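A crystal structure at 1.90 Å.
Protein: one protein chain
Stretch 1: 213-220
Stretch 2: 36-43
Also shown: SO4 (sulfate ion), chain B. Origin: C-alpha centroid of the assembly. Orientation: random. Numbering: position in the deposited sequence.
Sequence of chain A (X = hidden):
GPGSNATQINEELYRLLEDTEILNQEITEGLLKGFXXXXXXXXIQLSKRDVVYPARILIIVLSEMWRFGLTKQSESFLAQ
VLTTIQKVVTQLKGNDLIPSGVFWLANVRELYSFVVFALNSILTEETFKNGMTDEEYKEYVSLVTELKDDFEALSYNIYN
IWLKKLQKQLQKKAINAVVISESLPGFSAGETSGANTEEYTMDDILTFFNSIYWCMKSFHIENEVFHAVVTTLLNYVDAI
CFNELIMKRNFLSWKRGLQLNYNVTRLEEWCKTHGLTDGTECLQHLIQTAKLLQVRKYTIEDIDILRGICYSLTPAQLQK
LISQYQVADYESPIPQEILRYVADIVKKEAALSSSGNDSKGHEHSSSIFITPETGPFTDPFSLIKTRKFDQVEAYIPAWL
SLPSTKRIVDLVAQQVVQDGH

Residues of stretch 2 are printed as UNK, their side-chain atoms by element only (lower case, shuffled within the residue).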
# COMPACT_ATOMS: atom_id res chain seq x y z
N TYR A 213 -3.52 3.81 7.97
CA TYR A 213 -4.91 4.27 8.08
C TYR A 213 -5.05 5.78 8.02
O TYR A 213 -5.87 6.32 7.22
CB TYR A 213 -5.51 3.74 9.41
CG TYR A 213 -6.91 4.27 9.66
CD1 TYR A 213 -8.02 3.63 9.13
CD2 TYR A 213 -7.11 5.40 10.45
CE1 TYR A 213 -9.30 4.09 9.38
CE2 TYR A 213 -8.39 5.88 10.71
CZ TYR A 213 -9.48 5.22 10.16
OH TYR A 213 -10.76 5.66 10.41
N TRP A 214 -4.30 6.49 8.86
CA TRP A 214 -4.51 7.95 8.97
C TRP A 214 -3.99 8.72 7.76
O TRP A 214 -4.57 9.74 7.39
CB TRP A 214 -3.87 8.49 10.25
CG TRP A 214 -4.74 8.23 11.41
CD1 TRP A 214 -4.51 7.35 12.46
CD2 TRP A 214 -6.03 8.81 11.64
NE1 TRP A 214 -5.58 7.39 13.33
CE2 TRP A 214 -6.52 8.27 12.85
CE3 TRP A 214 -6.82 9.74 10.94
CZ2 TRP A 214 -7.77 8.62 13.37
CZ3 TRP A 214 -8.04 10.09 11.46
CH2 TRP A 214 -8.51 9.53 12.67
N CYS A 215 -2.91 8.23 7.12
CA CYS A 215 -2.39 8.88 5.89
C CYS A 215 -3.40 8.74 4.78
O CYS A 215 -3.71 9.70 4.04
CB CYS A 215 -1.01 8.27 5.48
SG CYS A 215 0.32 8.86 6.55
N MET A 216 -3.95 7.53 4.65
CA MET A 216 -5.00 7.31 3.64
C MET A 216 -6.26 8.09 3.91
O MET A 216 -6.85 8.68 2.99
CB MET A 216 -5.32 5.83 3.55
CG MET A 216 -4.11 5.10 3.00
SD MET A 216 -4.62 3.73 2.00
CE MET A 216 -3.04 3.13 1.41
N LYS A 217 -6.68 8.13 5.18
CA LYS A 217 -7.84 8.94 5.53
C LYS A 217 -7.61 10.45 5.29
O LYS A 217 -8.45 11.16 4.66
CB LYS A 217 -8.20 8.69 7.01
CG LYS A 217 -9.49 9.38 7.42
CD LYS A 217 -10.15 8.73 8.63
CE LYS A 217 -11.56 9.32 8.82
NZ LYS A 217 -12.39 8.53 9.79
N SER A 218 -6.48 10.95 5.79
CA SER A 218 -6.23 12.39 5.74
C SER A 218 -5.96 12.82 4.32
O SER A 218 -6.27 13.97 3.96
CB SER A 218 -5.04 12.80 6.60
OG SER A 218 -5.30 12.59 7.99
N PHE A 219 -5.37 11.92 3.52
CA PHE A 219 -5.01 12.30 2.14
C PHE A 219 -6.13 11.99 1.17
O PHE A 219 -5.90 11.98 -0.04
CB PHE A 219 -3.72 11.62 1.67
CG PHE A 219 -2.49 12.05 2.42
CD1 PHE A 219 -2.57 13.03 3.41
CD2 PHE A 219 -1.25 11.45 2.15
CE1 PHE A 219 -1.44 13.41 4.14
CE2 PHE A 219 -0.12 11.84 2.87
CZ PHE A 219 -0.22 12.82 3.87
N HIS A 220 -7.33 11.72 1.71
CA HIS A 220 -8.53 11.49 0.91
C HIS A 220 -8.38 10.34 -0.06
O HIS A 220 -8.79 10.42 -1.20
CB HIS A 220 -8.91 12.79 0.15
CG HIS A 220 -8.92 14.00 1.03
ND1 HIS A 220 -9.89 14.21 1.99
CD2 HIS A 220 -8.07 15.05 1.12
CE1 HIS A 220 -9.64 15.35 2.62
NE2 HIS A 220 -8.55 15.88 2.11
N UNK A 36 7.02 18.01 -0.43
CA UNK A 36 6.83 18.02 1.02
C UNK A 36 5.44 17.48 1.32
O UNK A 36 4.45 17.90 0.74
o UNK A 36 8.95 18.63 3.45
c UNK A 36 8.41 19.99 1.58
c UNK A 36 6.99 19.43 1.62
c UNK A 36 9.40 19.19 2.43
o UNK A 36 10.60 19.13 2.09
N UNK A 37 5.36 16.52 2.23
CA UNK A 37 4.09 15.90 2.52
C UNK A 37 3.40 16.67 3.64
O UNK A 37 4.06 17.09 4.58
c UNK A 37 3.00 13.74 3.23
c UNK A 37 4.98 13.63 1.80
c UNK A 37 4.30 14.38 2.92
N UNK A 38 2.08 16.88 3.56
CA UNK A 38 1.44 17.52 4.73
C UNK A 38 1.22 16.54 5.89
O UNK A 38 1.26 15.34 5.67
c UNK A 38 0.10 17.99 4.18
c UNK A 38 -0.17 17.07 3.04
c UNK A 38 1.17 16.80 2.41
N UNK A 39 0.94 17.06 7.09
CA UNK A 39 0.72 16.23 8.28
C UNK A 39 -0.57 15.40 8.26
O UNK A 39 -1.61 15.88 7.82
o UNK A 39 3.00 16.44 9.74
c UNK A 39 2.06 17.08 10.25
o UNK A 39 2.16 17.70 11.33
c UNK A 39 0.73 17.11 9.53
N UNK A 40 -0.50 14.16 8.75
CA UNK A 40 -1.69 13.29 8.84
C UNK A 40 -2.02 12.85 10.28
O UNK A 40 -1.13 12.75 11.13
c UNK A 40 -1.52 12.08 7.95
N UNK A 41 -3.30 12.58 10.55
CA UNK A 41 -3.75 12.23 11.89
C UNK A 41 -5.15 12.70 12.25
O UNK A 41 -5.82 13.41 11.47
N UNK A 42 -5.58 12.34 13.46
CA UNK A 42 -6.97 12.50 13.90
C UNK A 42 -7.49 13.95 13.90
O UNK A 42 -8.62 14.19 13.48
c UNK A 42 -6.12 12.39 16.30
c UNK A 42 -7.18 11.89 15.32
c UNK A 42 -8.59 12.18 15.83
N UNK A 43 -6.67 14.90 14.35
CA UNK A 43 -7.13 16.28 14.46
C UNK A 43 -6.75 17.12 13.24
O UNK A 43 -6.72 18.35 13.31
c UNK A 43 -6.59 16.91 15.73
S SO4 B . -6.89 5.53 16.24
O1 SO4 B . -6.86 4.29 17.01
O2 SO4 B . -5.62 6.24 16.40
O3 SO4 B . -7.99 6.36 16.70
O4 SO4 B . -7.08 5.22 14.83

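Position 36 carries five side-chain atoms, three carbons in an unbranched run and two oxygens on the last. That is a carboxylate at the end of a two-carbon linker. It is out of reach of stretch 1 and meets a crystal neighbour instead. The residue is Glu36.

Position 37 has three side-chain carbons, one bonded to the CA and carrying the other two. This beta-branched, all-carbon group points toward stretch 1 and packs on the ring of Phe219. The residue is Val37, with chi1 in the t well. Its CG1 lies 3.4 Å from Phe219 CZ, a close apolar contact.

Position 38 also has three side-chain carbons, but here they close a ring onto the backbone N. A ring carbon and the carbonyl O both meet the Phe219 ring. Only proline closes such a ring, so the residue is Pro38. Its CG is 4.0 Å from Phe219 CE1. Its carbonyl comes nearer: Pro38 O lies 3.4 Å from Phe219 CZ, at the ring edge and near the ring plane.

Position 39 has two side-chain carbons, the second carrying two oxygens. The CA-to-CB bond points away from stretch 1, and the side chain stays clear of it. The contact is through the backbone, with the carbonyl O 4.4 Å from Phe219 CE1, again at the ring edge. The short carboxylate identifies Asp39.

Position 40 has a single side-chain carbon, pointing toward the helix. This CB sits among several partners: it is 3.8 Å from Ser218 OG, 3.9 Å from Trp214 O, and 4.0 Å from both Cys215 SG and Phe219 CE1. A lone methyl makes it Ala40.

Position 41 has no side-chain atoms. The backbone runs close to the helix, with its CA 5.2 Å from Trp214 CA. Its N donates a hydrogen bond to Ser218 OG, 3.2 Å long and nearly straight at 173°. Its C lies 3.6 Å from Trp214 CE3. The residue is Gly41. Its phi/psi of 147/178 would jam a CB against the carbonyl O of the preceding residue, which by itself calls for glycine.

Position 42 has three side-chain carbons, one at CB carrying two more. Its CA lies over one face of the Trp214 six-membered ring, 3.8 Å from the centroid of that ring, in a CH-pi contact. Its CB is 3.8 Å from Trp214 CH2. The residue is Val42, with chi1 in the p well. It is poorly ordered.

Position 43 has one side-chain carbon, pointing away and making no contact with stretch 1. It is Ala43, also poorly ordered.

The contact joins an irregular segment to the last turn of a helix and the residue after it. Phe219 receives positions 37 to 40, and Trp214 packs against 41 and 42. Between these two rings, Ser218 anchors the Gly41 backbone. Trp214 NE1 faces elsewhere, making weak hydrogen bonds to sulfate O4 at 3.0 Å and O2 at 3.3 Å.

Stretch 2 36-43: EVPDAGVA
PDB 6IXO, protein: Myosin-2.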